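Local coordinates for ruler protein (Pseudomonas aeruginosa, PDB 5CUK) that probably senses and sets needle length in the type III secretion system, this chain being its C-terminal SS domain, of the FliK hook-length control family, at residues R77-L81 with V93-F97; S64-L70 with T96-Q100; H54-L59 with H88-P92. One frame throughout, in Å; residues are numbered along the deposited sequence.

Interaction 1: residues R77-L81 with V93-F97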
loop_
_atom_site.group_PDB
_atom_site.type_symbol
_atom_site.label_atom_id
_atom_site.label_comp_id
_atom_site.label_asym_id
_atom_site.label_seq_id
_atom_site.Cartn_x
_atom_site.Cartn_y
_atom_site.Cartn_z
ATOM N N ARG A 77 6.250 9.280 1.155
ATOM C CA ARG A 77 6.553 8.019 1.865
ATOM C C ARG A 77 6.339 8.073 3.393
ATOM O O ARG A 77 5.713 7.176 3.971
ATOM C CB ARG A 77 7.986 7.600 1.566
ATOM C CG ARG A 77 8.595 6.686 2.623
ATOM C CD ARG A 77 10.017 6.308 2.266
ATOM N NE ARG A 77 10.049 5.283 1.229
ATOM C CZ ARG A 77 9.882 3.983 1.472
ATOM N NH1 ARG A 77 9.672 3.537 2.716
ATOM N NH2 ARG A 77 9.926 3.121 0.466
ATOM N N GLY A 78 6.852 9.114 4.048
ATOM C CA GLY A 78 6.643 9.287 5.479
ATOM C C GLY A 78 5.184 9.301 5.934
ATOM O O GLY A 78 4.807 8.621 6.911
ATOM N N GLU A 79 4.352 10.082 5.248
ATOM C CA GLU A 79 2.912 10.108 5.554
ATOM C C GLU A 79 2.262 8.750 5.269
ATOM O O GLU A 79 1.336 8.312 5.956
ATOM C CB GLU A 79 2.184 11.200 4.741
ATOM C CG GLU A 79 0.639 11.115 4.813
ATOM C CD GLU A 79 -0.107 11.913 3.709
ATOM O OE1 GLU A 79 -1.244 12.352 3.977
ATOM O OE2 GLU A 79 0.415 12.099 2.579
ATOM N N LEU A 80 2.720 8.104 4.214
ATOM C CA LEU A 80 2.059 6.887 3.808
ATOM C C LEU A 80 2.360 5.749 4.826
ATOM O O LEU A 80 1.430 5.143 5.355
ATOM C CB LEU A 80 2.473 6.512 2.385
ATOM C CG LEU A 80 1.541 5.425 1.866
ATOM C CD1 LEU A 80 0.093 5.877 2.019
ATOM C CD2 LEU A 80 1.874 5.074 0.423
ATOM N N LEU A 81 3.642 5.499 5.109
ATOM C CA LEU A 81 4.060 4.559 6.150
ATOM C C LEU A 81 3.235 4.714 7.419
ATOM O O LEU A 81 2.715 3.754 8.004
ATOM C CB LEU A 81 5.537 4.777 6.474
ATOM C CG LEU A 81 6.095 3.900 7.606
ATOM C CD1 LEU A 81 5.811 2.454 7.338
ATOM C CD2 LEU A 81 7.597 4.086 7.803
ATOM N N VAL A 93 5.020 -2.401 10.056
ATOM C CA VAL A 93 4.750 -2.358 8.627
ATOM C C VAL A 93 6.050 -2.039 7.885
ATOM O O VAL A 93 6.827 -1.217 8.330
ATOM C CB VAL A 93 3.652 -1.305 8.281
ATOM C CG1 VAL A 93 3.856 -0.740 6.872
ATOM C CG2 VAL A 93 2.250 -1.917 8.452
ATOM N N GLN A 94 6.295 -2.701 6.766
ATOM C CA GLN A 94 7.426 -2.367 5.932
ATOM C C GLN A 94 6.890 -1.991 4.562
ATOM O O GLN A 94 6.259 -2.806 3.884
ATOM C CB GLN A 94 8.411 -3.518 5.857
ATOM C CG GLN A 94 8.785 -4.045 7.258
ATOM C CD GLN A 94 9.970 -5.022 7.260
ATOM O OE1 GLN A 94 10.610 -5.251 6.224
ATOM N NE2 GLN A 94 10.278 -5.575 8.435
ATOM N N LEU A 95 7.126 -0.733 4.191
ATOM C CA LEU A 95 6.595 -0.120 2.978
ATOM C C LEU A 95 7.651 -0.010 1.907
ATOM O O LEU A 95 8.722 0.510 2.150
ATOM C CB LEU A 95 6.045 1.277 3.280
ATOM C CG LEU A 95 5.569 2.052 2.055
ATOM C CD1 LEU A 95 4.370 1.360 1.439
ATOM C CD2 LEU A 95 5.246 3.513 2.395
ATOM N N THR A 96 7.354 -0.520 0.723
ATOM C CA THR A 96 8.265 -0.403 -0.397
ATOM C C THR A 96 7.526 0.001 -1.697
ATOM O O THR A 96 6.302 -0.184 -1.813
ATOM C CB THR A 96 9.008 -1.717 -0.634
ATOM O OG1 THR A 96 8.047 -2.746 -0.852
ATOM C CG2 THR A 96 9.852 -2.097 0.582
ATOM N N PHE A 97 8.283 0.536 -2.660
ATOM C CA PHE A 97 7.748 0.957 -3.958
ATOM C C PHE A 97 8.424 0.250 -5.133
ATOM O O PHE A 97 9.605 -0.076 -5.090
ATOM C CB PHE A 97 7.875 2.469 -4.106
ATOM C CG PHE A 97 7.192 3.215 -3.026
ATOM C CD1 PHE A 97 5.812 3.233 -2.955
ATOM C CD2 PHE A 97 7.919 3.868 -2.048
ATOM C CE1 PHE A 97 5.160 3.893 -1.925
ATOM C CE2 PHE A 97 7.273 4.532 -1.020
ATOM C CZ PHE A 97 5.891 4.543 -0.961
#
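Arg77, Leu80 and Leu81 pack against Val93, Leu95 and Phe97 in the beta-alpha-alpha-beta crossover that links parallel neighbouring strands 59-65 and 93-99 through helices 67-75 and 77-87. The first turn of helix 77-87 runs over the last strand at 140° between their N-to-C directions, the segment axes 9.6 Å apart at closest. Arg77 reaches out to the strand backbone: its chain is extended to CD and then bends at chi3 (-77°), which swings the guanidinium over to the carbonyl of Leu95. Arg77 NH1 donates to Leu95 O at 3.2 Å, with the acceptor close to the guanidinium plane but the donor well above the carbonyl plane, and NH2 adds a weak second bond to the same oxygen. Phe97 meets this group nearly at right angles, the ring and guanidinium planes 80° apart. Its CE2 lies over one guanidinium face, while Arg77 NE sits at the ring edge and NH2 comes obliquely to within 3.3 Å of Phe97 CD2. Leu80 CD2 meets the edge of the same ring, near its plane, 4.2 Å from Phe97 CE1. Further along the strand, Leu95 pushes CD2 up to the helix backbone, 3.7 Å from Leu81 N and 4.1 Å from Leu80 CB. Leu81 and Val93 slide past each other in opposite directions, Leu81 CD1 resting 3.8 Å from Val93 CG1. Leu80 also packs on Leu14 and Leu17 of helix 11-29, and a glycerol, probably from the crystallisation liquor, is hydrogen-bonded to Phe97 N. The Leu95 carbonyl, on an outermost strand of the sheet within this chain, is met by one regular and one weak arginine bond, while leucine, valine and phenylalanine make the apolar part of the contact.

Interaction 2: residues S64-L70 with T96-Q100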
loop_
_atom_site.group_PDB
_atom_site.type_symbol
_atom_site.label_atom_id
_atom_site.label_comp_id
_atom_site.label_asym_id
_atom_site.label_seq_id
_atom_site.Cartn_x
_atom_site.Cartn_y
_atom_site.Cartn_z
ATOM N N SER A 64 3.155 -0.567 -6.578
ATOM C CA SER A 64 3.770 -0.507 -7.883
ATOM C C SER A 64 2.963 0.485 -8.691
ATOM O O SER A 64 1.720 0.452 -8.679
ATOM C CB SER A 64 3.792 -1.883 -8.549
ATOM O OG SER A 64 4.436 -2.813 -7.702
ATOM N N ALA A 65 3.675 1.385 -9.372
ATOM C CA ALA A 65 3.032 2.485 -10.079
ATOM C C ALA A 65 3.870 3.009 -11.245
ATOM O O ALA A 65 5.040 2.678 -11.382
ATOM C CB ALA A 65 2.746 3.620 -9.107
ATOM N N SER A 66 3.265 3.881 -12.044
ATOM C CA SER A 66 3.976 4.580 -13.107
ATOM C C SER A 66 5.106 5.415 -12.493
ATOM O O SER A 66 5.133 5.646 -11.260
ATOM C CB SER A 66 3.007 5.444 -13.910
ATOM O OG SER A 66 2.684 6.612 -13.187
ATOM N N PRO A 67 6.065 5.849 -13.342
ATOM C CA PRO A 67 7.262 6.525 -12.816
ATOM C C PRO A 67 6.938 7.821 -12.062
ATOM O O PRO A 67 7.488 8.077 -10.978
ATOM C CB PRO A 67 8.076 6.815 -14.083
ATOM C CG PRO A 67 7.595 5.784 -15.100
ATOM C CD PRO A 67 6.135 5.658 -14.811
ATOM N N GLY A 68 6.031 8.610 -12.624
ATOM C CA GLY A 68 5.607 9.844 -12.002
ATOM C C GLY A 68 4.730 9.665 -10.777
ATOM O O GLY A 68 4.896 10.376 -9.788
ATOM N N SER A 69 3.792 8.722 -10.827
ATOM C CA SER A 69 3.035 8.378 -9.629
ATOM C C SER A 69 4.008 7.916 -8.541
ATOM O O SER A 69 3.866 8.268 -7.364
ATOM C CB SER A 69 1.997 7.298 -9.919
ATOM O OG SER A 69 1.046 7.754 -10.862
ATOM N N LEU A 70 5.030 7.170 -8.941
ATOM C CA LEU A 70 6.032 6.735 -7.960
ATOM C C LEU A 70 6.637 7.927 -7.244
ATOM O O LEU A 70 6.701 7.942 -6.016
ATOM C CB LEU A 70 7.140 5.907 -8.608
ATOM C CG LEU A 70 7.459 4.646 -7.796
ATOM C CD1 LEU A 70 6.183 4.119 -7.168
ATOM C CD2 LEU A 70 8.157 3.560 -8.629
ATOM N N THR A 96 7.354 -0.520 0.723
ATOM C CA THR A 96 8.265 -0.403 -0.397
ATOM C C THR A 96 7.526 0.001 -1.697
ATOM O O THR A 96 6.302 -0.184 -1.813
ATOM C CB THR A 96 9.008 -1.717 -0.634
ATOM O OG1 THR A 96 8.047 -2.746 -0.852
ATOM C CG2 THR A 96 9.852 -2.097 0.582
ATOM N N PHE A 97 8.283 0.536 -2.660
ATOM C CA PHE A 97 7.748 0.957 -3.958
ATOM C C PHE A 97 8.424 0.250 -5.133
ATOM O O PHE A 97 9.605 -0.076 -5.090
ATOM C CB PHE A 97 7.875 2.469 -4.106
ATOM C CG PHE A 97 7.192 3.215 -3.026
ATOM C CD1 PHE A 97 5.812 3.233 -2.955
ATOM C CD2 PHE A 97 7.919 3.868 -2.048
ATOM C CE1 PHE A 97 5.160 3.893 -1.925
ATOM C CE2 PHE A 97 7.273 4.532 -1.020
ATOM C CZ PHE A 97 5.891 4.543 -0.961
ATOM N N ASN A 98 7.650 0.004 -6.179
ATOM C CA ASN A 98 8.080 -0.795 -7.321
ATOM C C ASN A 98 7.606 -0.095 -8.591
ATOM O O ASN A 98 6.650 0.685 -8.540
ATOM C CB ASN A 98 7.480 -2.202 -7.223
ATOM C CG ASN A 98 8.224 -3.248 -8.048
ATOM O OD1 ASN A 98 9.457 -3.271 -8.088
ATOM N ND2 ASN A 98 7.462 -4.138 -8.702
ATOM N N GLN A 99 8.233 -0.379 -9.732
ATOM C CA GLN A 99 7.752 0.171 -10.989
ATOM C C GLN A 99 6.800 -0.790 -11.693
ATOM O O GLN A 99 6.961 -1.995 -11.628
ATOM C CB GLN A 99 8.912 0.548 -11.907
ATOM C CG GLN A 99 8.617 1.849 -12.656
ATOM C CD GLN A 99 9.587 2.124 -13.802
ATOM O OE1 GLN A 99 10.796 2.261 -13.592
ATOM N NE2 GLN A 99 9.052 2.251 -15.015
ATOM N N GLN A 100 5.797 -0.233 -12.366
ATOM C CA GLN A 100 4.672 -1.027 -12.861
ATOM C C GLN A 100 5.095 -2.274 -13.645
ATOM O O GLN A 100 4.933 -3.410 -13.168
ATOM C CB GLN A 100 3.762 -0.141 -13.723
ATOM C CG GLN A 100 2.362 -0.719 -13.978
ATOM C CD GLN A 100 1.600 -1.069 -12.690
ATOM O OE1 GLN A 100 1.819 -2.131 -12.077
ATOM N NE2 GLN A 100 0.696 -0.174 -12.279
#
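Ser64 and Asn98 pair side by side as a parallel bridge between strands 59-65 and 93-99, where the first strand ends and the crossover helix 67-75 begins. Asn98 O is the focus: Ala65 N donates to it at 3.2 Å, and Ser64 CA adds a C-H...O contact. One step on, Gln100 N bonds to Ala65 O at 3.2 Å, with an angle of 135° at the hydrogen. Both bridge residues of the first pair put their side chains on one face of the sheet. There Ser64 OG lies 3.1 Å from Asn98 CB, and Asn98 ND2 gives it a weak bond of 3.5 Å; a chi1 of -159° sets Asn98 CG opposite the backbone N, with ND2 within weak reach of the serine hydroxyl. Leu70 arrives from the helix, with CD2 3.2 Å from Asn98 O and CD1 3.9 Å from Phe97 CB, the Leu70 and Phe97 side chains sliding past each other in opposite directions. At the surface, the extended Gln99 crosses obliquely by the ring of Pro67, while Gln100, bent at chi2, curls its amide back alongside Ser64. Further out, Ser64 is backbone-paired with Glu49 of strand 46-54, and Ala65 packs on Val48 and Leu73. Ser66 stands at the N-cap position of helix 67-75, and its O accepts Leu70 N at 2.8 Å. Ser66 OG donates to Ser69 OG at 3.1 Å, and Ser69 OG is hydrogen-bonded in turn to Leu45 O.

Interaction 3: residues H54-L59 with H88-P92; sequences HGHGQL and HPEQP
Leu59 lies over His88 while Gln91 reaches in between the same leucine and His54, so that three flat groups and one aliphatic chain bring the hairpin loop 54-59 up to the loop 88-92. Leu59 CD2 sits over one face of the His88 imidazole, 3.9 Å from its centroid and 17° off the ring normal, a CH-pi contact. Glu90 OE1 lies above the opposite face, offset toward the rim; this would probably favour a positive charge on the imidazole. With chi1 at -176°, His88 stretches its ring toward the leucine. The end of the Gln91 amide meets the edge of the His54 ring, the two planes 90° apart, and the amide lies against the edge of His88 as well. Its far end enters the mouth of the hairpin loop, where the modelled Gln91 OE1 is 2.9 Å from Gly55 O and 3.0 Å from His56 O. Oxygen facing two carbonyls suggests that the amide is turned over in the model; reversed, the group might bond to both. Behind it the backbones join directly: Leu59 N donates to Pro92 O at 3.0 Å, almost straight at 170°, and Gln58 CA approaches the same oxygen. The Pro92 ring touches the loop, CD 3.8 Å from Gly57 O. Each loop is also braced internally, by a Gly55 N to Gln58 O bond in the first and a type I turn from His88 to Gln91 in the second. Around them, Ile25 of helix 11-29 is touched by both Leu59 and His88. Gln85 of helix 77-87 bonds to Gln91 O, and Leu59 goes on to pair with Gln94 as strands 59-65 and 93-99 start out in parallel.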
loop_
_atom_site.group_PDB
_atom_site.type_symbol
_atom_site.label_atom_id
_atom_site.label_comp_id
_atom_site.label_asym_id
_atom_site.label_seq_id
_atom_site.Cartn_x
_atom_site.Cartn_y
_atom_site.Cartn_z
ATOM N N HIS A 54 2.117 -11.103 4.407
ATOM C CA HIS A 54 1.943 -11.236 5.811
ATOM C C HIS A 54 2.920 -12.262 6.366
ATOM O O HIS A 54 2.720 -13.448 6.188
ATOM C CB HIS A 54 0.500 -11.627 6.039
ATOM C CG HIS A 54 0.185 -11.974 7.448
ATOM N ND1 HIS A 54 -0.737 -12.934 7.787
ATOM C CD2 HIS A 54 0.685 -11.484 8.607
ATOM C CE1 HIS A 54 -0.820 -13.006 9.110
ATOM N NE2 HIS A 54 0.032 -12.139 9.625
ATOM N N GLY A 55 3.972 -11.787 7.024
ATOM C CA GLY A 55 5.035 -12.633 7.570
ATOM C C GLY A 55 4.987 -12.555 9.108
ATOM O O GLY A 55 4.089 -11.877 9.654
ATOM N N HIS A 56 5.866 -13.243 9.832
ATOM C CA HIS A 56 5.603 -13.313 11.252
ATOM C C HIS A 56 6.063 -12.095 12.053
ATOM O O HIS A 56 5.290 -11.543 12.859
ATOM C CB HIS A 56 6.187 -14.592 11.846
ATOM C CG HIS A 56 5.635 -15.835 11.225
ATOM N ND1 HIS A 56 4.729 -16.669 11.879
ATOM C CD2 HIS A 56 5.837 -16.403 10.013
ATOM C CE1 HIS A 56 4.409 -17.670 11.094
ATOM N NE2 HIS A 56 5.073 -17.540 9.948
ATOM N N GLY A 57 7.284 -11.631 11.836
ATOM C CA GLY A 57 7.698 -10.407 12.516
ATOM C C GLY A 57 7.347 -9.093 11.823
ATOM O O GLY A 57 7.814 -8.055 12.260
ATOM N N GLN A 58 6.529 -9.135 10.768
ATOM C CA GLN A 58 6.252 -7.934 9.943
ATOM C C GLN A 58 5.189 -8.114 8.864
ATOM O O GLN A 58 4.945 -9.223 8.385
ATOM C CB GLN A 58 7.529 -7.444 9.251
ATOM C CG GLN A 58 7.932 -8.220 7.980
ATOM C CD GLN A 58 8.409 -9.641 8.272
ATOM O OE1 GLN A 58 9.373 -9.858 9.015
ATOM N NE2 GLN A 58 7.739 -10.612 7.676
ATOM N N LEU A 59 4.566 -7.009 8.467
ATOM C CA LEU A 59 3.667 -7.030 7.341
ATOM C C LEU A 59 4.230 -6.132 6.275
ATOM O O LEU A 59 4.409 -4.934 6.502
ATOM C CB LEU A 59 2.275 -6.587 7.729
ATOM C CG LEU A 59 1.374 -6.405 6.495
ATOM C CD1 LEU A 59 0.795 -7.748 6.056
ATOM C CD2 LEU A 59 0.266 -5.384 6.739
ATOM N N HIS A 88 -2.720 -1.007 10.757
ATOM C CA HIS A 88 -2.382 -2.390 11.139
ATOM C C HIS A 88 -1.428 -2.412 12.336
ATOM O O HIS A 88 -0.239 -2.657 12.187
ATOM C CB HIS A 88 -1.747 -3.106 9.947
ATOM C CG HIS A 88 -1.436 -4.548 10.189
ATOM N ND1 HIS A 88 -2.390 -5.534 10.113
ATOM C CD2 HIS A 88 -0.263 -5.175 10.451
ATOM C CE1 HIS A 88 -1.825 -6.708 10.340
ATOM N NE2 HIS A 88 -0.536 -6.515 10.557
ATOM N N PRO A 89 -1.937 -2.097 13.528
ATOM C CA PRO A 89 -1.044 -1.941 14.686
ATOM C C PRO A 89 -0.458 -3.264 15.181
ATOM O O PRO A 89 0.456 -3.250 15.989
ATOM C CB PRO A 89 -1.958 -1.332 15.754
ATOM C CG PRO A 89 -3.085 -0.725 14.978
ATOM C CD PRO A 89 -3.308 -1.674 13.843
ATOM N N GLU A 90 -0.942 -4.382 14.665
ATOM C CA GLU A 90 -0.538 -5.701 15.183
ATOM C C GLU A 90 0.926 -6.052 14.931
ATOM O O GLU A 90 1.512 -6.819 15.684
ATOM C CB GLU A 90 -1.408 -6.795 14.574
ATOM C CG GLU A 90 -2.885 -6.693 14.926
ATOM C CD GLU A 90 -3.656 -5.802 13.975
ATOM O OE1 GLU A 90 -3.046 -4.900 13.361
ATOM O OE2 GLU A 90 -4.882 -6.012 13.847
ATOM N N GLN A 91 1.495 -5.527 13.847
ATOM C CA GLN A 91 2.895 -5.774 13.502
ATOM C C GLN A 91 3.539 -4.552 12.873
ATOM O O GLN A 91 2.839 -3.700 12.321
ATOM C CB GLN A 91 3.051 -6.924 12.513
ATOM C CG GLN A 91 2.019 -8.015 12.542
ATOM C CD GLN A 91 2.287 -9.002 11.433
ATOM O OE1 GLN A 91 3.206 -9.825 11.519
ATOM N NE2 GLN A 91 1.529 -8.886 10.346
ATOM N N PRO A 92 4.876 -4.465 12.939
ATOM C CA PRO A 92 5.589 -3.444 12.174
ATOM C C PRO A 92 5.260 -3.549 10.691
ATOM O O PRO A 92 5.203 -4.654 10.138
ATOM C CB PRO A 92 7.061 -3.776 12.434
ATOM C CG PRO A 92 7.061 -4.389 13.772
ATOM C CD PRO A 92 5.791 -5.216 13.816
#

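In the fold
Strand 93-99 ties the three together. Interactions 1 and 2 share Thr96 and Phe97 on it, their centres about 13 Å apart, while interaction 3 holds the loop that leads into it and meets interaction 1 through the Gln94 N to Leu59 O pair. Interactions 2 and 3 lie about 23 Å apart on opposite sides of the chain's centre, at the two ends of the 59-65/93-99 strand pair. Interactions 1 and 2 are both partly buried, 1 nearer the centre of the chain. Interaction 1 joins helix to sheet by apolar packing plus one arginine; interaction 2 relies on parallel strand bonds and a leucine from the start of helix 67-75; interaction 3, at the surface, on imidazoles, an amide and loop carbonyls.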